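Local coordinates for outer membrane protein OMP121 (Bacteroides thetaiotaomicron, PDB 5FQ8), which probably imports a nutrient across the bacterial outer membrane as a TonB-dependent transporter, and binds calcium and magnesium ions, at residues A69-I73 and S85-R89; D673-L679 and N691-I697; T743-L747 and L960-Y964; G749-M753 and V763-Q767; M829-K834 and F948-E952. One frame throughout, in Å; residues are numbered along the deposited sequence.

Contact 1: A69-I73 and S85-R89; sequences AGVQI and SVIIR
Val71, Ile73, Val86 and Ile88 gather on one face of an antiparallel beta hairpin in the plug domain, and this is its tightly packed side. The strands run at 164° to each other, and all four side chains lie side by side, pointing the same way. Ile73 CG1 rests 3.6 Å from Val86 CG2, and Val71 CG2 meets Ile88 CG1 at 4.0 Å. Val71 holds CG1 anti to its amide nitrogen (chi1 -179°); CG2 then faces Ile88, while CG1 lies between Val86 and Ile88. The other face is looser and partly exposed at Gln72. There the extended glutamine runs alongside Ile87, and NE2 is the atom that reaches its side chain, 3.8 Å from Ile87 CD1. Between the faces, Gln72 and Ile87 form a hydrogen-bonded pair, Gln72 N to Ile87 O at 2.8 Å and Ile87 N to Gln72 O at 3.0 Å. A third bond, Arg89 N to Gly70 O at 3.1 Å, closes the end where Gly70 takes a positive phi. Arg89 itself turns out of the hairpin, and its guanidinium makes salt bridges with Glu647, Glu649 and Glu703. In the fold, Ile143 of strand 138-144 covers the Val71-Ile88 part of the apolar face, with Leu64 and Pro100 against Ile73 and Val86, while the arginine side chain reaches strand 661-680.

Contact 2: D673-L679 and N691-I697; sequences DKQIFSL and NMNLGKI
Residues Ile676 to Ser678 pair with Asn691 to Asn693 in an antiparallel beta hairpin, built from the end of strand 661-680 and the returning strand 689-693. The short strand segments are strongly splayed, at 133°, yet the bridge is clear: Phe677 and Met692 form a hydrogen-bonded pair, with both N-to-O distances at 3.2 Å. Beyond this pair, toward Lys674 and Leu694, the strands give way to irregular chain, where Leu694 N still bonds to Gln675 O at 2.9 Å. Leu694 is the main apolar element. Its CG lies 3.7 Å from Phe677 CB, while CD2 continues to Leu679 CD1 at 4.0 Å, so one leucine spans two residues of the partner. On the other face the Asn693 amide lies alongside Ile676 and gives ND2 to Lys674 O at 3.0 Å, from above the carbonyl plane; its OD1 is taken by Ser641. At the exposed end, Asp673 crosses Lys696 at an angle and meets the aliphatic CG of that lysine, whereas Lys674 NZ forms the salt bridge to Asp673 OD2. Thr742 of strand 741-746 packs on Phe677 and Leu679, and the bound magnesium is about 13 Å from the side chain of Ser678. Gln675 NE2, whose firm partner is Ser92 O, also makes a weak bond to a water that donates to Gly695 O at 2.6 Å.

Contact 3: T743-L747 and L960-Y964; sequences TIYGL and LEGNY
Tyr745 and Tyr964 form an edge-to-face (T-shaped) aromatic pair where a classic beta bulge meets a 3-10 turn. Ile744 and Tyr745 are the bulge, both facing Met753 of the next strand, and residues 961-964 are the turn, which has Asn963 N bonded to Leu960 O. The centroids of the Tyr745 and Tyr964 rings are 5.2 Å apart with planes at 71°, and the edge belongs to Tyr745. Tyr964 can be followed outward along its side chain. Its CB is 4.2 Å from Tyr745 CD2. The next atom, Tyr964 CG, meets that same Tyr745 CD2 at 3.7 Å, because Tyr745 CD2 stands over the face of the Tyr964 ring, displaced toward the rim. Farther out along one side of the ring, Tyr964 CD2 lies 3.6 Å from Tyr745 O and Tyr964 CE2 lies 3.9 Å from Gly746 CA. At the tip, Tyr964 OH sits 3.4 Å from Leu747 CG, and its hydrogen-bond partner is Thr751 O, beyond this pair of segments. The CD2-CE2 side of the ring thus runs along the backbone of Tyr745 and Gly746, and OH ends at the Leu747 side chain, a course set by CG standing anti to the backbone N (chi1 169°). Nearby, Phe956 meets the Tyr745 ring, and Thr743, just before the bulge, packs on the backbone of a bound peptide. At the first bulge residue, Glu961 lays its aliphatic CG against Ile744 O at 3.5 Å. The apolar pair there crosses at about a right angle: Ile744 CD1 reaches Leu960 CD2 at 3.6 Å.

Contact 4: G749-M753 and V763-Q767; sequences GGTSM and VFKAQ
The Phe764 ring carries Met753 over one face and Thr751 at its edge, so two residues of the opposite segment share one phenyl group. Met753 CB stands 4.1 Å from the ring centroid and 17° off the normal, a CH-pi contact displaced toward the rim. The sulfur follows at a more oblique station: SD is 4.9 Å from the centroid of the Phe764 ring and 34° off its normal, within the range of a Met-aromatic contact. The chain then bends at chi3, which folds the terminal CE back toward CZ and CE2 of the ring. Thr751 comes in near the ring plane, its CG2 3.8 Å from Phe764 CD1, while its OG1 turns to Ala766 CB. The backbones that carry these side chains form an antiparallel hairpin, with end-to-end directions 172° apart. Its hydrogen-bonded pair is Ser752 with Lys765: Ser752 N to Lys765 O measures 3.2 Å and Lys765 N to Ser752 O measures 3.0 Å, both nearly along the C=O axis. Toward the open end of the hairpin a water links Gln767 N, from which it accepts at 2.7 Å, to Thr751 OG1. Ser752 OG, on the face away from the ring, bonds within its own segment to Gly750 O at 2.8 Å. Leu899 of strand 899-915 packs on Thr751, Phe764 and Ala766, and Lys765 extends away to a cation-pi contact with Tyr754. The chemistry implies a division of labour: the backbone bonds set the pairing of the strands, while the buried aromatic and sulfur-bearing side chains make one face of the hairpin apolar.

Contact 5: M829-K834 and F948-E952; sequences MYSRTK and FIDPE
Lys834 lies across the face of the Phe948 ring, at the start of a short helix, 832-839, capped by Ser831 at its N-cap position. Its CG stands 3.6 Å from the centroid of the Phe948 ring and 21° off the normal, an off-centre CH-pi contact. With CG anti to the backbone N (chi1 -172°) and the rest of the chain extended, the lysine starts over the face at CB and CG and leaves past the CE2 corner with CD and CE. The charged end travels past the phenyl group to Cys897 O. The ring is therefore met by the aliphatic part of the lysine, not by its ammonium. Ile949 is oriented differently: one branch lies at the strand-helix junction, the other at Met829 of the strand. CG2 crosses obliquely against Thr833 CB at 3.7 Å, with Ser831 OG at a similar distance. The other branch reaches toward Met829, tip to tip, and Ile949 CD1 meets Met829 SD at 3.7 Å. The same sulfur lies 4.0 Å from Pro951 CB, and Met829 SD and CE are also each 3.6 Å from Pro951 O. All seven residues that touch are buried, and the loop after strand 928-941 is thus packed against the junction of strand 828-831 with its helix. Tyr904 of strand 899-915 packs on Pro951. The loop has its own local order: Asp950 OD1 accepts from Glu952 N at 2.9 Å, an Asx turn, and both acids have salt bridges to Lys906. On the helix side, the capping bond runs from Lys834 N to Ser831 OG at 3.1 Å, with an angle of 168° at the hydrogen.

From the N terminus, contact 1 closes the short plug hairpin of residues 69-89 before any other contact opens. Contact 2 follows in series as a second hairpin, joining the end of strand 661-680 to strand 689-693. Contact 3 then spans a far longer loop, from 743-747 to 960-964, and both contact 4 and contact 5 nest inside it, one after the other. Contact 4 is a local hairpin in the sheet that also holds strand 741-746, while contact 5 ties the junction of strand 828-831 and helix 832-839 to the loop after strand 928-941. Tyr964 is the residue of contact 3 that touches both nested contacts. Contacts 1 and 2 touch none of the others.

Contact 1: A69-I73 and S85-R89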
# COMPACT_ATOMS: atom_id res chain seq x y z
N ALA B 69 -41.63 10.18 20.04
CA ALA B 69 -42.25 10.65 18.81
C ALA B 69 -41.28 11.50 18.02
O ALA B 69 -40.58 12.34 18.58
CB ALA B 69 -43.52 11.44 19.12
N GLY B 70 -41.25 11.28 16.72
CA GLY B 70 -40.43 12.06 15.82
C GLY B 70 -38.96 11.72 15.81
O GLY B 70 -38.18 12.44 15.17
N VAL B 71 -38.55 10.68 16.52
CA VAL B 71 -37.15 10.29 16.63
C VAL B 71 -37.04 8.87 16.08
O VAL B 71 -37.35 7.90 16.77
CB VAL B 71 -36.63 10.39 18.07
CG1 VAL B 71 -35.16 10.00 18.12
CG2 VAL B 71 -36.80 11.80 18.58
N GLN B 72 -36.58 8.76 14.85
CA GLN B 72 -36.56 7.49 14.13
C GLN B 72 -35.20 6.84 14.36
O GLN B 72 -34.21 7.24 13.75
CB GLN B 72 -36.85 7.72 12.65
CG GLN B 72 -36.61 6.55 11.73
CD GLN B 72 -36.79 6.93 10.28
OE1 GLN B 72 -37.79 7.51 9.90
NE2 GLN B 72 -35.81 6.62 9.46
N ILE B 73 -35.16 5.85 15.24
CA ILE B 73 -33.91 5.22 15.65
C ILE B 73 -33.89 3.81 15.11
O ILE B 73 -34.85 3.05 15.30
CB ILE B 73 -33.76 5.24 17.17
CG1 ILE B 73 -33.58 6.67 17.65
CG2 ILE B 73 -32.61 4.35 17.62
CD1 ILE B 73 -33.70 6.79 19.11
N SER B 85 -28.68 4.46 13.53
CA SER B 85 -29.21 5.64 12.87
C SER B 85 -30.21 6.33 13.78
O SER B 85 -30.93 5.67 14.53
CB SER B 85 -29.86 5.25 11.56
OG SER B 85 -30.42 6.39 10.96
N VAL B 86 -30.23 7.66 13.73
CA VAL B 86 -31.14 8.48 14.52
C VAL B 86 -31.48 9.68 13.67
O VAL B 86 -30.66 10.59 13.50
CB VAL B 86 -30.53 8.93 15.86
CG1 VAL B 86 -31.47 9.87 16.55
CG2 VAL B 86 -30.30 7.76 16.74
N ILE B 87 -32.69 9.72 13.14
CA ILE B 87 -33.15 10.80 12.28
C ILE B 87 -34.33 11.48 12.96
O ILE B 87 -35.26 10.81 13.42
CB ILE B 87 -33.52 10.28 10.88
CG1 ILE B 87 -32.38 9.47 10.29
CG2 ILE B 87 -33.79 11.43 9.96
CD1 ILE B 87 -32.74 8.79 9.04
N ILE B 88 -34.28 12.80 13.03
CA ILE B 88 -35.23 13.56 13.82
C ILE B 88 -36.00 14.45 12.87
O ILE B 88 -35.44 15.37 12.27
CB ILE B 88 -34.54 14.38 14.92
CG1 ILE B 88 -34.12 13.47 16.06
CG2 ILE B 88 -35.44 15.47 15.43
CD1 ILE B 88 -33.69 14.22 17.25
N ARG B 89 -37.30 14.18 12.75
CA ARG B 89 -38.19 14.92 11.87
C ARG B 89 -37.71 14.84 10.42
O ARG B 89 -37.59 15.84 9.72
CB ARG B 89 -38.36 16.36 12.34
CG ARG B 89 -39.17 16.44 13.63
CD ARG B 89 -39.38 17.85 14.12
NE ARG B 89 -40.25 17.90 15.30
CZ ARG B 89 -40.60 19.01 15.92
NH1 ARG B 89 -40.16 20.17 15.48
NH2 ARG B 89 -41.39 18.97 16.98

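Contact 2: D673-L679 and N691-I697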
# COMPACT_ATOMS: atom_id res chain seq x y z
N ASP B 673 -33.44 25.12 3.34
CA ASP B 673 -33.22 25.80 2.07
C ASP B 673 -31.73 26.02 1.81
O ASP B 673 -30.92 26.05 2.73
CB ASP B 673 -33.93 27.15 2.03
CG ASP B 673 -34.20 27.62 0.63
OD1 ASP B 673 -34.27 26.77 -0.27
OD2 ASP B 673 -34.35 28.83 0.42
N LYS B 674 -31.40 26.21 0.54
CA LYS B 674 -30.05 26.54 0.09
C LYS B 674 -29.00 25.57 0.61
O LYS B 674 -27.84 25.94 0.77
CB LYS B 674 -29.67 27.98 0.47
CG LYS B 674 -30.71 29.03 0.16
CD LYS B 674 -31.16 29.00 -1.28
CE LYS B 674 -31.81 30.31 -1.70
NZ LYS B 674 -32.58 30.94 -0.58
N GLN B 675 -29.36 24.33 0.88
CA GLN B 675 -28.37 23.35 1.29
C GLN B 675 -27.39 23.08 0.16
O GLN B 675 -27.78 22.77 -0.96
CB GLN B 675 -29.09 22.07 1.72
CG GLN B 675 -28.55 20.77 1.20
CD GLN B 675 -29.54 19.65 1.41
OE1 GLN B 675 -29.24 18.49 1.18
NE2 GLN B 675 -30.72 20.00 1.85
N ILE B 676 -26.10 23.23 0.45
CA ILE B 676 -25.06 23.01 -0.55
C ILE B 676 -24.91 21.52 -0.81
O ILE B 676 -24.73 20.73 0.11
CB ILE B 676 -23.73 23.62 -0.10
CG1 ILE B 676 -23.78 25.13 -0.12
CG2 ILE B 676 -22.66 23.18 -1.01
CD1 ILE B 676 -23.95 25.73 1.22
N PHE B 677 -24.92 21.15 -2.08
CA PHE B 677 -24.98 19.75 -2.44
C PHE B 677 -24.35 19.58 -3.81
O PHE B 677 -24.46 20.47 -4.66
CB PHE B 677 -26.44 19.27 -2.43
CG PHE B 677 -26.64 17.90 -2.96
CD1 PHE B 677 -26.32 16.80 -2.21
CD2 PHE B 677 -27.19 17.71 -4.20
CE1 PHE B 677 -26.51 15.55 -2.68
CE2 PHE B 677 -27.39 16.45 -4.68
CZ PHE B 677 -27.05 15.35 -3.91
N SER B 678 -23.68 18.45 -4.02
CA SER B 678 -23.06 18.15 -5.31
C SER B 678 -24.14 17.59 -6.22
O SER B 678 -24.35 16.38 -6.30
CB SER B 678 -21.90 17.19 -5.14
OG SER B 678 -20.75 17.87 -4.67
N LEU B 679 -24.80 18.48 -6.94
CA LEU B 679 -25.97 18.14 -7.73
C LEU B 679 -25.59 17.51 -9.06
O LEU B 679 -24.69 17.98 -9.75
CB LEU B 679 -26.79 19.40 -7.99
CG LEU B 679 -28.19 19.21 -8.52
CD1 LEU B 679 -28.92 18.31 -7.57
CD2 LEU B 679 -28.84 20.56 -8.60
N ASN B 691 -21.61 21.88 -7.52
CA ASN B 691 -22.01 22.24 -6.17
C ASN B 691 -22.86 23.49 -6.23
O ASN B 691 -22.39 24.54 -6.69
CB ASN B 691 -20.79 22.47 -5.29
CG ASN B 691 -19.95 21.24 -5.13
OD1 ASN B 691 -20.43 20.12 -5.25
ND2 ASN B 691 -18.68 21.45 -4.83
N MET B 692 -24.10 23.41 -5.77
CA MET B 692 -24.90 24.62 -5.70
C MET B 692 -25.90 24.51 -4.57
O MET B 692 -26.08 23.45 -3.98
CB MET B 692 -25.60 24.89 -7.03
CG MET B 692 -26.27 23.70 -7.67
SD MET B 692 -26.39 23.86 -9.46
CE MET B 692 -26.54 25.61 -9.66
N ASN B 693 -26.50 25.65 -4.24
CA ASN B 693 -27.54 25.70 -3.22
C ASN B 693 -28.82 25.07 -3.73
O ASN B 693 -29.35 25.49 -4.76
CB ASN B 693 -27.80 27.14 -2.82
CG ASN B 693 -26.56 27.84 -2.33
OD1 ASN B 693 -26.04 28.72 -2.99
ND2 ASN B 693 -26.07 27.44 -1.17
N LEU B 694 -29.34 24.09 -3.01
CA LEU B 694 -30.55 23.42 -3.45
C LEU B 694 -31.79 24.23 -3.10
O LEU B 694 -31.73 25.35 -2.59
CB LEU B 694 -30.66 22.03 -2.84
CG LEU B 694 -29.65 20.97 -3.21
CD1 LEU B 694 -30.14 19.62 -2.77
CD2 LEU B 694 -29.42 20.97 -4.69
N GLY B 695 -32.94 23.65 -3.40
CA GLY B 695 -34.20 24.20 -2.96
C GLY B 695 -34.54 23.76 -1.55
O GLY B 695 -33.70 23.31 -0.78
N LYS B 696 -35.82 23.89 -1.23
CA LYS B 696 -36.33 23.54 0.08
C LYS B 696 -36.64 22.06 0.17
O LYS B 696 -37.33 21.50 -0.69
CB LYS B 696 -37.59 24.35 0.39
CG LYS B 696 -37.35 25.84 0.45
CD LYS B 696 -38.64 26.63 0.48
CE LYS B 696 -38.33 28.08 0.50
NZ LYS B 696 -39.48 28.90 0.86
N ILE B 697 -36.13 21.43 1.20
CA ILE B 697 -36.56 20.10 1.61
C ILE B 697 -37.48 20.29 2.81
O ILE B 697 -37.06 20.79 3.85
CB ILE B 697 -35.37 19.21 1.96
CG1 ILE B 697 -34.35 19.26 0.84
CG2 ILE B 697 -35.83 17.78 2.16
CD1 ILE B 697 -34.67 18.31 -0.24
O HOH W 1 -31.96 22.21 0.83

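Contact 3: T743-L747 and L960-Y964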
# COMPACT_ATOMS: atom_id res chain seq x y z
N THR B 743 -29.42 11.45 -8.19
CA THR B 743 -29.29 10.15 -7.55
C THR B 743 -28.78 10.29 -6.12
O THR B 743 -27.86 11.07 -5.85
CB THR B 743 -28.33 9.28 -8.33
OG1 THR B 743 -28.68 9.28 -9.71
CG2 THR B 743 -28.37 7.88 -7.83
N ILE B 744 -29.37 9.52 -5.21
CA ILE B 744 -28.88 9.39 -3.85
C ILE B 744 -28.11 8.09 -3.66
O ILE B 744 -27.07 8.07 -2.99
CB ILE B 744 -30.05 9.49 -2.85
CG1 ILE B 744 -30.58 10.91 -2.80
CG2 ILE B 744 -29.62 9.10 -1.47
CD1 ILE B 744 -31.82 11.02 -1.98
N TYR B 745 -28.61 7.01 -4.24
CA TYR B 745 -27.88 5.76 -4.34
C TYR B 745 -28.64 4.90 -5.33
O TYR B 745 -29.85 5.06 -5.47
CB TYR B 745 -27.73 5.06 -3.00
CG TYR B 745 -26.75 3.94 -3.09
CD1 TYR B 745 -25.40 4.18 -2.92
CD2 TYR B 745 -27.17 2.66 -3.41
CE1 TYR B 745 -24.49 3.18 -3.04
CE2 TYR B 745 -26.26 1.65 -3.52
CZ TYR B 745 -24.92 1.93 -3.34
OH TYR B 745 -24.01 0.94 -3.46
N GLY B 746 -27.93 4.02 -6.03
CA GLY B 746 -28.59 3.25 -7.08
C GLY B 746 -27.70 2.41 -7.96
O GLY B 746 -26.59 2.82 -8.29
N LEU B 747 -28.16 1.23 -8.35
CA LEU B 747 -27.39 0.36 -9.23
C LEU B 747 -27.45 0.83 -10.67
O LEU B 747 -28.44 1.43 -11.11
CB LEU B 747 -27.90 -1.06 -9.13
CG LEU B 747 -28.04 -1.60 -7.71
CD1 LEU B 747 -28.72 -2.94 -7.74
CD2 LEU B 747 -26.70 -1.71 -7.04
N LEU B 960 -28.87 8.79 5.20
CA LEU B 960 -29.79 8.78 4.07
C LEU B 960 -29.50 7.65 3.09
O LEU B 960 -30.40 6.91 2.71
CB LEU B 960 -29.75 10.12 3.35
CG LEU B 960 -30.68 10.08 2.16
CD1 LEU B 960 -32.06 10.08 2.68
CD2 LEU B 960 -30.45 11.29 1.33
N GLU B 961 -28.25 7.51 2.67
CA GLU B 961 -27.97 6.51 1.64
C GLU B 961 -28.27 5.11 2.13
O GLU B 961 -28.45 4.22 1.30
CB GLU B 961 -26.52 6.60 1.18
CG GLU B 961 -26.20 7.85 0.39
CD GLU B 961 -24.74 7.99 0.05
OE1 GLU B 961 -24.03 6.97 0.04
OE2 GLU B 961 -24.31 9.13 -0.18
N GLY B 962 -28.35 4.90 3.44
CA GLY B 962 -28.71 3.59 3.93
C GLY B 962 -30.15 3.21 3.64
O GLY B 962 -30.49 2.03 3.57
N ASN B 963 -31.01 4.21 3.46
CA ASN B 963 -32.41 3.94 3.24
C ASN B 963 -32.67 3.22 1.93
O ASN B 963 -33.78 2.73 1.72
CB ASN B 963 -33.21 5.23 3.29
CG ASN B 963 -33.48 5.69 4.70
OD1 ASN B 963 -33.79 4.89 5.57
ND2 ASN B 963 -33.36 6.98 4.95
N TYR B 964 -31.67 3.11 1.05
CA TYR B 964 -31.87 2.47 -0.23
C TYR B 964 -32.26 1.01 -0.06
O TYR B 964 -33.05 0.48 -0.85
CB TYR B 964 -30.61 2.58 -1.07
CG TYR B 964 -30.60 1.73 -2.30
CD1 TYR B 964 -30.20 0.41 -2.25
CD2 TYR B 964 -31.00 2.25 -3.51
CE1 TYR B 964 -30.20 -0.37 -3.36
CE2 TYR B 964 -31.00 1.48 -4.63
CZ TYR B 964 -30.59 0.17 -4.55
OH TYR B 964 -30.59 -0.62 -5.66

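Contact 4: G749-M753 and V763-Q767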
# COMPACT_ATOMS: atom_id res chain seq x y z
N GLY B 749 -28.19 0.66 -14.33
CA GLY B 749 -29.23 -0.10 -14.99
C GLY B 749 -30.08 -0.95 -14.08
O GLY B 749 -30.67 -1.93 -14.53
N GLY B 750 -30.14 -0.62 -12.80
CA GLY B 750 -30.91 -1.35 -11.81
C GLY B 750 -31.71 -0.40 -10.96
O GLY B 750 -31.84 0.78 -11.29
N THR B 751 -32.26 -0.89 -9.86
CA THR B 751 -33.13 -0.08 -9.03
C THR B 751 -32.35 1.08 -8.41
O THR B 751 -31.25 0.89 -7.88
CB THR B 751 -33.75 -0.94 -7.94
OG1 THR B 751 -34.44 -2.06 -8.51
CG2 THR B 751 -34.68 -0.11 -7.12
N SER B 752 -32.92 2.27 -8.46
CA SER B 752 -32.20 3.46 -8.01
C SER B 752 -33.12 4.39 -7.25
O SER B 752 -34.28 4.57 -7.62
CB SER B 752 -31.59 4.20 -9.18
OG SER B 752 -31.24 3.31 -10.21
N MET B 753 -32.57 5.02 -6.22
CA MET B 753 -33.31 5.88 -5.32
C MET B 753 -32.89 7.33 -5.55
O MET B 753 -31.70 7.64 -5.54
CB MET B 753 -33.08 5.45 -3.86
CG MET B 753 -33.73 6.32 -2.80
SD MET B 753 -33.09 6.03 -1.16
CE MET B 753 -34.25 4.95 -0.51
N VAL B 763 -37.22 8.77 -3.67
CA VAL B 763 -38.11 8.10 -4.61
C VAL B 763 -37.37 6.97 -5.30
O VAL B 763 -36.22 7.12 -5.70
CB VAL B 763 -38.64 9.12 -5.63
CG1 VAL B 763 -39.47 8.41 -6.66
CG2 VAL B 763 -39.45 10.15 -4.93
N PHE B 764 -38.04 5.83 -5.45
CA PHE B 764 -37.47 4.68 -6.14
C PHE B 764 -38.00 4.59 -7.56
O PHE B 764 -39.19 4.81 -7.79
CB PHE B 764 -37.81 3.38 -5.44
CG PHE B 764 -36.92 3.06 -4.29
CD1 PHE B 764 -35.78 2.32 -4.48
CD2 PHE B 764 -37.26 3.46 -3.03
CE1 PHE B 764 -34.98 2.00 -3.43
CE2 PHE B 764 -36.48 3.14 -1.98
CZ PHE B 764 -35.33 2.41 -2.17
N LYS B 765 -37.12 4.24 -8.49
CA LYS B 765 -37.48 3.82 -9.83
C LYS B 765 -36.93 2.42 -10.07
O LYS B 765 -35.85 2.09 -9.61
CB LYS B 765 -36.93 4.78 -10.87
CG LYS B 765 -37.55 6.15 -10.87
CD LYS B 765 -37.00 6.97 -11.98
CE LYS B 765 -37.65 8.33 -12.05
NZ LYS B 765 -37.12 9.11 -13.20
N ALA B 766 -37.69 1.60 -10.78
CA ALA B 766 -37.28 0.23 -11.03
C ALA B 766 -38.00 -0.28 -12.26
O ALA B 766 -39.01 0.27 -12.68
CB ALA B 766 -37.57 -0.65 -9.81
N GLN B 767 -37.45 -1.34 -12.86
CA GLN B 767 -38.00 -1.82 -14.12
C GLN B 767 -39.30 -2.58 -13.88
O GLN B 767 -39.35 -3.52 -13.10
CB GLN B 767 -36.99 -2.69 -14.88
CG GLN B 767 -36.54 -3.97 -14.23
CD GLN B 767 -36.24 -5.07 -15.22
OE1 GLN B 767 -36.22 -4.83 -16.41
NE2 GLN B 767 -36.03 -6.27 -14.73
O HOH W 2 -35.47 -2.55 -11.50

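Contact 5: M829-K834 and F948-E952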
# COMPACT_ATOMS: atom_id res chain seq x y z
N MET B 829 -38.01 -0.62 0.38
CA MET B 829 -36.57 -0.70 0.42
C MET B 829 -36.11 -1.81 -0.52
O MET B 829 -36.81 -2.80 -0.69
CB MET B 829 -36.09 -0.98 1.85
CG MET B 829 -36.53 -2.33 2.38
SD MET B 829 -36.06 -2.67 4.08
CE MET B 829 -34.37 -2.20 4.08
N TYR B 830 -34.94 -1.63 -1.14
CA TYR B 830 -34.40 -2.69 -1.97
C TYR B 830 -33.91 -3.84 -1.11
O TYR B 830 -33.20 -3.62 -0.13
CB TYR B 830 -33.25 -2.20 -2.85
CG TYR B 830 -32.59 -3.37 -3.56
CD1 TYR B 830 -33.12 -3.89 -4.72
CD2 TYR B 830 -31.45 -3.99 -3.03
CE1 TYR B 830 -32.56 -4.97 -5.35
CE2 TYR B 830 -30.88 -5.08 -3.66
CZ TYR B 830 -31.44 -5.56 -4.83
OH TYR B 830 -30.91 -6.64 -5.48
N SER B 831 -34.21 -5.06 -1.51
CA SER B 831 -33.80 -6.22 -0.73
C SER B 831 -33.09 -7.24 -1.59
O SER B 831 -33.74 -7.98 -2.33
CB SER B 831 -35.00 -6.86 -0.04
OG SER B 831 -34.67 -8.19 0.26
N ARG B 832 -31.76 -7.34 -1.45
CA ARG B 832 -31.02 -8.37 -2.18
C ARG B 832 -31.28 -9.76 -1.62
O ARG B 832 -30.99 -10.75 -2.29
CB ARG B 832 -29.51 -8.07 -2.17
CG ARG B 832 -28.70 -8.80 -3.25
CD ARG B 832 -27.21 -8.87 -2.98
NE ARG B 832 -26.51 -9.57 -4.05
CZ ARG B 832 -26.17 -10.85 -4.02
NH1 ARG B 832 -26.42 -11.57 -2.96
NH2 ARG B 832 -25.57 -11.41 -5.04
N THR B 833 -31.85 -9.85 -0.41
CA THR B 833 -32.17 -11.16 0.15
C THR B 833 -33.34 -11.79 -0.58
O THR B 833 -33.37 -13.01 -0.78
CB THR B 833 -32.48 -11.02 1.63
OG1 THR B 833 -31.44 -10.29 2.27
CG2 THR B 833 -32.58 -12.36 2.26
N LYS B 834 -34.31 -10.99 -0.98
CA LYS B 834 -35.35 -11.50 -1.87
C LYS B 834 -34.78 -11.74 -3.26
O LYS B 834 -35.08 -12.76 -3.89
CB LYS B 834 -36.51 -10.51 -1.92
CG LYS B 834 -37.73 -11.01 -2.65
CD LYS B 834 -38.69 -9.88 -2.94
CE LYS B 834 -39.94 -10.39 -3.60
NZ LYS B 834 -40.90 -9.29 -3.86
N PHE B 948 -39.18 -12.23 3.84
CA PHE B 948 -37.76 -12.33 3.57
C PHE B 948 -36.88 -11.71 4.64
O PHE B 948 -35.95 -12.37 5.10
CB PHE B 948 -37.46 -11.69 2.20
CG PHE B 948 -38.40 -12.13 1.13
CD1 PHE B 948 -38.46 -13.44 0.74
CD2 PHE B 948 -39.25 -11.23 0.55
CE1 PHE B 948 -39.33 -13.84 -0.22
CE2 PHE B 948 -40.12 -11.62 -0.40
CZ PHE B 948 -40.16 -12.93 -0.80
N ILE B 949 -37.12 -10.47 5.04
CA ILE B 949 -36.19 -9.76 5.89
C ILE B 949 -36.87 -9.09 7.07
O ILE B 949 -38.05 -8.76 7.04
CB ILE B 949 -35.43 -8.68 5.11
CG1 ILE B 949 -36.42 -7.68 4.55
CG2 ILE B 949 -34.63 -9.29 4.03
CD1 ILE B 949 -35.78 -6.40 4.12
N ASP B 950 -36.09 -8.87 8.12
CA ASP B 950 -36.43 -7.88 9.12
C ASP B 950 -36.04 -6.56 8.49
O ASP B 950 -34.85 -6.30 8.30
CB ASP B 950 -35.71 -8.14 10.44
CG ASP B 950 -35.73 -6.94 11.38
OD1 ASP B 950 -36.35 -5.92 11.10
OD2 ASP B 950 -35.09 -7.04 12.44
N PRO B 951 -36.99 -5.72 8.16
CA PRO B 951 -36.68 -4.46 7.47
C PRO B 951 -35.67 -3.55 8.16
O PRO B 951 -35.34 -2.51 7.58
CB PRO B 951 -38.04 -3.78 7.41
CG PRO B 951 -38.98 -4.87 7.33
CD PRO B 951 -38.43 -5.98 8.16
N GLU B 952 -35.20 -3.88 9.35
CA GLU B 952 -34.25 -3.01 10.04
C GLU B 952 -32.83 -3.41 9.63
O GLU B 952 -32.06 -3.98 10.40
CB GLU B 952 -34.44 -3.08 11.54
CG GLU B 952 -33.89 -1.89 12.26
CD GLU B 952 -34.05 -1.96 13.76
OE1 GLU B 952 -34.91 -2.73 14.22
OE2 GLU B 952 -33.32 -1.23 14.46